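Long-range contacts in ileal bile acid-binding protein (Danio rerio, PDB 3ELZ), which probably binds bile acids and fatty acids inside a beta barrel, and is seen here with several cholic acid molecules bound: residues Asp50-Gln55 and Val62-Phe67; Val113-Ala118 and Val126-Ser131. All blocks are in the same frame, centred on the assembly; numbering follows the deposited sequence.

Interaction 1: residues Asp50-Gln55 and Val62-Phe67; sequences DFTWTQ and VVTNKF. With CHD (cholic acid), chain D.
With CG between the backbone N and the carbonyl carbon (chi1 63°), F67 swings its ring across to the neighbouring strand and against F51 CB; F51 has its own CG opposite the carbonyl carbon (chi1 -74°), which leads its ring away from strand 62-67. The two belong to an antiparallel beta hairpin, residues 50-55 against 62-67, in the wall of the fatty-acid-binding-protein barrel. F51 CB lies over one face of the F67 ring, 3.4 Å from its CZ, a CH-pi contact displaced toward the rim, while the two phenyl planes are almost parallel but slid apart. On this same buried face W53 turns one side of its indole to the bound cholic acid, whose C6 stands 3.5 Å from W53 CG. F67 CE1 reaches the C19 methyl of that sterol at 3.6 Å, and L94 packs against F51, W53 and F67 alike. Q55, also facing inward, is one of the residues that bind cholate. The pairs F51-F67, W53-N65 and Q55-V63 are hydrogen-bonded in both directions. On the other face, T54 OG1 and T64 OG1 share a hydrogen bond of 3.1 Å. There the K66 chain bends repeatedly to bring its ammonium back over the partner strand. K66 NZ gives a hydrogen bond of 2.8 Å to T52 OG1 and forms a salt bridge with D50, meeting OD2 on its syn side at 2.9 Å. The same K66 NZ also bonds to F51 O at 3.0 Å, from above the carbonyl plane, while F67 N approaches that oxygen in the plane.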
loop_
_atom_site.group_PDB
_atom_site.type_symbol
_atom_site.label_atom_id
_atom_site.label_comp_id
_atom_site.label_asym_id
_atom_site.label_seq_id
_atom_site.Cartn_x
_atom_site.Cartn_y
_atom_site.Cartn_z
ATOM N N ASP A 50 -5.892 11.777 11.111
ATOM C CA ASP A 50 -4.554 11.274 11.360
ATOM C C ASP A 50 -4.505 9.755 11.248
ATOM O O ASP A 50 -5.334 9.048 11.829
ATOM C CB ASP A 50 -4.044 11.735 12.732
ATOM C CG ASP A 50 -2.630 11.244 13.025
ATOM O OD1 ASP A 50 -2.464 10.445 13.974
ATOM O OD2 ASP A 50 -1.686 11.634 12.294
ATOM N N PHE A 51 -3.524 9.269 10.491
ATOM C CA PHE A 51 -3.277 7.835 10.338
ATOM C C PHE A 51 -1.844 7.479 10.700
ATOM O O PHE A 51 -0.916 8.198 10.333
ATOM C CB PHE A 51 -3.531 7.393 8.894
ATOM C CG PHE A 51 -4.983 7.319 8.521
ATOM C CD1 PHE A 51 -5.683 8.468 8.145
ATOM C CD2 PHE A 51 -5.651 6.095 8.520
ATOM C CE1 PHE A 51 -7.034 8.400 7.788
ATOM C CE2 PHE A 51 -7.002 6.021 8.166
ATOM C CZ PHE A 51 -7.688 7.178 7.801
ATOM N N THR A 52 -1.684 6.373 11.419
ATOM C CA THR A 52 -0.388 5.722 11.599
ATOM C C THR A 52 -0.489 4.352 10.929
ATOM O O THR A 52 -1.410 3.583 11.204
ATOM C CB THR A 52 0.005 5.589 13.082
ATOM O OG1 THR A 52 -0.242 6.829 13.757
ATOM C CG2 THR A 52 1.484 5.222 13.220
ATOM N N TRP A 53 0.455 4.064 10.037
ATOM C CA TRP A 53 0.325 2.952 9.090
ATOM C C TRP A 53 1.626 2.154 9.089
ATOM O O TRP A 53 2.656 2.608 8.598
ATOM C CB TRP A 53 0.008 3.502 7.697
ATOM C CG TRP A 53 -0.657 2.534 6.738
ATOM C CD1 TRP A 53 -0.064 1.492 6.071
ATOM C CD2 TRP A 53 -2.028 2.546 6.318
ATOM N NE1 TRP A 53 -0.983 0.853 5.274
ATOM C CE2 TRP A 53 -2.197 1.477 5.403
ATOM C CE3 TRP A 53 -3.134 3.352 6.628
ATOM C CZ2 TRP A 53 -3.429 1.190 4.798
ATOM C CZ3 TRP A 53 -4.357 3.064 6.028
ATOM C CH2 TRP A 53 -4.493 1.994 5.119
ATOM N N THR A 54 1.562 0.960 9.658
ATOM C CA THR A 54 2.758 0.192 9.968
ATOM C C THR A 54 2.758 -1.126 9.209
ATOM O O THR A 54 1.746 -1.832 9.172
ATOM C CB THR A 54 2.892 0.017 11.482
ATOM O OG1 THR A 54 2.976 1.316 12.072
ATOM C CG2 THR A 54 4.146 -0.770 11.861
ATOM N N GLN A 55 3.886 -1.423 8.567
ATOM C CA GLN A 55 3.997 -2.615 7.734
ATOM C C GLN A 55 5.203 -3.441 8.148
ATOM O O GLN A 55 6.328 -2.934 8.216
ATOM C CB GLN A 55 4.067 -2.240 6.255
ATOM C CG GLN A 55 2.825 -1.535 5.727
ATOM C CD GLN A 55 3.079 -0.829 4.419
ATOM O OE1 GLN A 55 4.082 -0.130 4.263
ATOM N NE2 GLN A 55 2.171 -0.997 3.468
ATOM N N VAL A 62 10.713 -2.888 9.618
ATOM C CA VAL A 62 9.398 -2.261 9.774
ATOM C C VAL A 62 9.350 -0.930 9.045
ATOM O O VAL A 62 10.313 -0.163 9.065
ATOM C CB VAL A 62 9.026 -2.073 11.286
ATOM C CG1 VAL A 62 7.635 -1.483 11.448
ATOM C CG2 VAL A 62 9.119 -3.386 12.026
ATOM N N VAL A 63 8.228 -0.682 8.376
ATOM C CA VAL A 63 7.935 0.614 7.770
ATOM C C VAL A 63 6.706 1.240 8.430
ATOM O O VAL A 63 5.595 0.681 8.380
ATOM C CB VAL A 63 7.682 0.514 6.230
ATOM C CG1 VAL A 63 7.270 1.873 5.669
ATOM C CG2 VAL A 63 8.923 0.016 5.504
ATOM N N THR A 64 6.911 2.403 9.041
ATOM C CA THR A 64 5.805 3.197 9.564
ATOM C C THR A 64 5.582 4.514 8.794
ATOM O O THR A 64 6.484 5.335 8.666
ATOM C CB THR A 64 5.970 3.465 11.068
ATOM O OG1 THR A 64 5.923 2.221 11.779
ATOM C CG2 THR A 64 4.861 4.377 11.587
ATOM N N ASN A 65 4.367 4.698 8.287
ATOM C CA ASN A 65 3.961 5.982 7.730
ATOM C C ASN A 65 3.001 6.725 8.654
ATOM O O ASN A 65 2.180 6.121 9.336
ATOM C CB ASN A 65 3.369 5.826 6.321
ATOM C CG ASN A 65 4.434 5.662 5.267
ATOM O OD1 ASN A 65 4.683 4.555 4.782
ATOM N ND2 ASN A 65 5.094 6.757 4.924
ATOM N N LYS A 66 3.156 8.039 8.709
ATOM C CA LYS A 66 2.288 8.895 9.506
ATOM C C LYS A 66 1.844 10.060 8.667
ATOM O O LYS A 66 2.676 10.790 8.130
ATOM C CB LYS A 66 3.001 9.412 10.761
ATOM C CG LYS A 66 2.747 8.570 11.979
ATOM C CD LYS A 66 2.651 9.418 13.249
ATOM C CE LYS A 66 1.348 10.216 13.295
ATOM N NZ LYS A 66 0.167 9.423 12.820
ATOM N N PHE A 67 0.533 10.235 8.560
ATOM C CA PHE A 67 -0.017 11.273 7.713
ATOM C C PHE A 67 -1.386 11.754 8.172
ATOM O O PHE A 67 -2.129 11.041 8.860
ATOM C CB PHE A 67 -0.070 10.800 6.244
ATOM C CG PHE A 67 -0.977 9.617 6.014
ATOM C CD1 PHE A 67 -0.493 8.314 6.144
ATOM C CD2 PHE A 67 -2.309 9.804 5.671
ATOM C CE1 PHE A 67 -1.336 7.215 5.940
ATOM C CE2 PHE A 67 -3.155 8.708 5.457
ATOM C CZ PHE A 67 -2.662 7.416 5.589
HETATM C C1 CHD D . -1.095 6.952 1.042
HETATM C C2 CHD D . -2.098 6.208 0.143
HETATM C C3 CHD D . -3.034 5.323 0.962
HETATM O O3 CHD D . -3.819 4.567 0.044
HETATM C C4 CHD D . -2.269 4.371 1.907
HETATM C C5 CHD D . -1.159 5.089 2.733
HETATM C C6 CHD D . -0.382 4.047 3.576
HETATM C C7 CHD D . 0.741 3.305 2.815
HETATM O O7 CHD D . 0.191 2.222 2.061
HETATM C C8 CHD D . 1.600 4.221 1.908
HETATM C C9 CHD D . 0.734 5.177 1.036
HETATM C C10 CHD D . -0.223 6.037 1.902
HETATM C C11 CHD D . 1.566 6.033 0.023
HETATM C C12 CHD D . 2.561 5.193 -0.796
HETATM O O12 CHD D . 1.855 4.394 -1.748
HETATM C C13 CHD D . 3.441 4.304 0.105
HETATM C C14 CHD D . 2.521 3.416 0.991
HETATM C C15 CHD D . 3.518 2.472 1.673
HETATM C C16 CHD D . 4.497 2.147 0.528
HETATM C C17 CHD D . 4.125 3.133 -0.633
HETATM C C18 CHD D . 4.443 5.181 0.909
HETATM C C19 CHD D . 0.602 6.937 2.861
HETATM C C20 CHD D . 5.344 3.467 -1.535
HETATM C C21 CHD D . 5.138 4.527 -2.640
HETATM C C22 CHD D . 5.857 2.186 -2.163
HETATM C C23 CHD D . 7.322 2.111 -1.741
HETATM O O25 CHD D . 8.182 -0.017 -2.002
HETATM C C24 CHD D . 7.628 0.740 -1.185
HETATM O O26 CHD D . 7.312 0.490 0.015
#

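Interaction 2: residues Val113-Ala118 and Val126-Ser131; sequences VETSTA and VLVRTS. With CHD (cholic acid), chain E.
E114 of strand 113-118 sits opposite R129 of strand 126-131, and their backbones are fully paired: E114 N donates to R129 O, and R129 N to E114 O, each at 2.8 Å and nearly straight at the hydrogen. At the next hydrogen-bonded pair, two residues on, S116 N gives to L127 O and L127 N returns the bond to S116 O. Several of these carbonyls also receive CA-H contacts, such as that of V128 CA with E114 O. The side chains of E114 and R129 run alongside one another in the same direction, so the carboxylate comes to the edge of the guanidinium, the two planes 42° apart. The resulting salt bridge is long, R129 NH1 to E114 OE1 3.4 Å, and its hydrogen bond to OE1 is weak. A water is hydrogen-bonded to S131 OG at 2.7 Å; its bond to E114 OE2 is less certain, since that oxygen is poorly placed. This antiparallel hairpin belongs to the wall of the fatty-acid-binding-protein barrel, with E114, S116, L127 and R129 directed into its interior. R129 has its CG opposite the backbone N (chi1 -172°), and a bend at chi3 leaves NH2 near a bound cholic acid; the hydrogen bond from R129 NH2 to the sterol O7 is weak, 3.3 Å. Over one face of the guanidinium lies the sterol O3, which L127 CD1 approaches to 3.5 Å. F21 of helix 18-24 packs on S116 and L127. Valines and threonines make up the other face: V113 CG1 touches V128 CG1 at 3.8 Å.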
loop_
_atom_site.group_PDB
_atom_site.type_symbol
_atom_site.label_atom_id
_atom_site.label_comp_id
_atom_site.label_asym_id
_atom_site.label_seq_id
_atom_site.Cartn_x
_atom_site.Cartn_y
_atom_site.Cartn_z
ATOM N N VAL A 113 -8.413 -3.496 1.042
ATOM C CA VAL A 113 -8.130 -3.615 -0.394
ATOM C C VAL A 113 -7.214 -2.458 -0.822
ATOM O O VAL A 113 -7.585 -1.286 -0.715
ATOM C CB VAL A 113 -9.452 -3.665 -1.243
ATOM C CG1 VAL A 113 -9.167 -3.888 -2.730
ATOM C CG2 VAL A 113 -10.392 -4.756 -0.729
ATOM N N GLU A 114 -6.003 -2.816 -1.259
ATOM C CA GLU A 114 -5.002 -1.888 -1.739
ATOM C C GLU A 114 -4.838 -2.045 -3.258
ATOM O O GLU A 114 -4.329 -3.066 -3.732
ATOM C CB GLU A 114 -3.653 -2.154 -1.047
ATOM C CG GLU A 114 -3.644 -1.910 0.459
ATOM C CD GLU A 114 -2.444 -2.540 1.175
ATOM O OE1 GLU A 114 -1.542 -1.789 1.615
ATOM O OE2 GLU A 114 -2.398 -3.781 1.305
ATOM N N THR A 115 -5.261 -1.031 -4.007
ATOM C CA THR A 115 -5.133 -1.026 -5.469
ATOM C C THR A 115 -4.068 -0.018 -5.892
ATOM O O THR A 115 -4.231 1.199 -5.689
ATOM C CB THR A 115 -6.483 -0.690 -6.147
ATOM O OG1 THR A 115 -7.514 -1.494 -5.561
ATOM C CG2 THR A 115 -6.438 -0.917 -7.656
ATOM N N SER A 116 -2.986 -0.539 -6.474
ATOM C CA SER A 116 -1.895 0.276 -7.007
ATOM C C SER A 116 -1.880 0.276 -8.532
ATOM O O SER A 116 -2.045 -0.756 -9.162
ATOM C CB SER A 116 -0.536 -0.215 -6.494
ATOM O OG SER A 116 -0.484 -0.169 -5.078
ATOM N N THR A 117 -1.653 1.451 -9.105
ATOM C CA THR A 117 -1.570 1.615 -10.537
ATOM C C THR A 117 -0.276 2.362 -10.853
ATOM O O THR A 117 -0.086 3.488 -10.410
ATOM C CB THR A 117 -2.814 2.363 -11.077
ATOM O OG1 THR A 117 -3.988 1.719 -10.582
ATOM C CG2 THR A 117 -2.857 2.349 -12.591
ATOM N N ALA A 118 0.618 1.708 -11.587
ATOM C CA ALA A 118 1.870 2.323 -12.043
ATOM C C ALA A 118 1.938 2.380 -13.565
ATOM O O ALA A 118 1.501 1.451 -14.247
ATOM C CB ALA A 118 3.063 1.573 -11.493
ATOM N N VAL A 126 -1.900 -2.879 -12.944
ATOM C CA VAL A 126 -2.683 -2.750 -11.711
ATOM C C VAL A 126 -2.430 -3.965 -10.805
ATOM O O VAL A 126 -2.499 -5.107 -11.254
ATOM C CB VAL A 126 -4.210 -2.577 -12.009
ATOM C CG1 VAL A 126 -5.024 -2.427 -10.719
ATOM C CG2 VAL A 126 -4.459 -1.380 -12.934
ATOM N N LEU A 127 -2.110 -3.697 -9.541
ATOM C CA LEU A 127 -2.012 -4.721 -8.511
ATOM C C LEU A 127 -3.132 -4.480 -7.501
ATOM O O LEU A 127 -3.317 -3.354 -7.041
ATOM C CB LEU A 127 -0.645 -4.648 -7.799
ATOM C CG LEU A 127 -0.115 -5.889 -7.052
ATOM C CD1 LEU A 127 1.392 -5.827 -6.875
ATOM C CD2 LEU A 127 -0.774 -6.073 -5.693
ATOM N N VAL A 128 -3.881 -5.537 -7.176
ATOM C CA VAL A 128 -4.873 -5.494 -6.102
ATOM C C VAL A 128 -4.458 -6.441 -4.987
ATOM O O VAL A 128 -4.408 -7.663 -5.165
ATOM C CB VAL A 128 -6.314 -5.845 -6.586
ATOM C CG1 VAL A 128 -7.307 -5.807 -5.410
ATOM C CG2 VAL A 128 -6.769 -4.904 -7.670
ATOM N N ARG A 129 -4.157 -5.863 -3.833
ATOM C CA ARG A 129 -3.730 -6.625 -2.679
ATOM C C ARG A 129 -4.876 -6.635 -1.667
ATOM O O ARG A 129 -5.401 -5.586 -1.296
ATOM C CB ARG A 129 -2.463 -5.994 -2.105
ATOM C CG ARG A 129 -1.787 -6.793 -1.020
ATOM C CD ARG A 129 -1.003 -5.848 -0.133
ATOM N NE ARG A 129 0.433 -5.956 -0.299
ATOM C CZ ARG A 129 1.301 -5.011 0.045
ATOM N NH1 ARG A 129 0.882 -3.860 0.563
ATOM N NH2 ARG A 129 2.599 -5.228 -0.131
ATOM N N THR A 130 -5.304 -7.822 -1.262
ATOM C CA THR A 130 -6.400 -7.941 -0.296
ATOM C C THR A 130 -5.892 -8.528 1.024
ATOM O O THR A 130 -5.144 -9.508 1.030
ATOM C CB THR A 130 -7.577 -8.761 -0.866
ATOM O OG1 THR A 130 -7.883 -8.303 -2.196
ATOM C CG2 THR A 130 -8.827 -8.637 0.032
ATOM N N SER A 131 -6.288 -7.907 2.134
ATOM C CA SER A 131 -5.841 -8.330 3.461
ATOM C C SER A 131 -7.026 -8.597 4.375
ATOM O O SER A 131 -7.963 -7.800 4.434
ATOM C CB SER A 131 -4.931 -7.271 4.114
ATOM O OG SER A 131 -3.656 -7.197 3.495
HETATM C C1 CHD E . 6.180 -4.261 -5.193
HETATM C C2 CHD E . 4.731 -4.736 -5.015
HETATM C C3 CHD E . 3.937 -3.708 -4.203
HETATM O O3 CHD E . 2.614 -4.177 -4.029
HETATM C C4 CHD E . 4.579 -3.558 -2.820
HETATM C C5 CHD E . 6.051 -3.077 -2.958
HETATM C C6 CHD E . 6.688 -2.832 -1.547
HETATM C C7 CHD E . 7.059 -4.145 -0.822
HETATM O O7 CHD E . 5.881 -4.808 -0.286
HETATM C C8 CHD E . 7.913 -5.074 -1.728
HETATM C C9 CHD E . 7.265 -5.322 -3.122
HETATM C C10 CHD E . 6.922 -3.992 -3.871
HETATM C C11 CHD E . 8.064 -6.327 -3.998
HETATM C C12 CHD E . 8.491 -7.600 -3.227
HETATM O O12 CHD E . 7.341 -8.441 -3.018
HETATM C C13 CHD E . 9.201 -7.274 -1.892
HETATM C C14 CHD E . 8.260 -6.421 -1.049
HETATM C C15 CHD E . 9.010 -6.354 0.286
HETATM C C16 CHD E . 9.410 -7.822 0.489
HETATM C C17 CHD E . 9.287 -8.483 -0.907
HETATM C C18 CHD E . 10.573 -6.587 -2.138
HETATM C C19 CHD E . 8.203 -3.220 -4.218
HETATM C C20 CHD E . 10.421 -9.516 -1.138
HETATM C C21 CHD E . 10.475 -10.067 -2.578
HETATM C C22 CHD E . 10.282 -10.671 -0.141
HETATM C C23 CHD E . 11.648 -11.189 0.290
HETATM O O25 CHD E . 12.612 -12.742 1.804
HETATM C C24 CHD E . 11.551 -12.392 1.234
HETATM O O26 CHD E . 10.428 -12.931 1.369
HETATM O O HOH W 1 -4.267 -5.333 1.628
#

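Interactions 1 and 2 are two hairpins of the same antiparallel sheet, their centres about 18 Å apart, and they follow in series, 50-55 with 62-67 closing before 113-118 with 126-131 opens. Strands 41-47 and 8-16 lie between them in the sheet order, so strand 50-57 and strand 124-133 are not neighbours. Because the sheet curls into a barrel, their inward side chains nevertheless meet: Q55 NE2 packs 4.2 Å from E114 OE1 and 4.3 Å from R129 NH1. Interaction 1 meets one cholic acid and R129 and L127 of interaction 2 another, while E114 also lies close to the first, which fits an interior large enough for several sterols and lined by both pieces of wall.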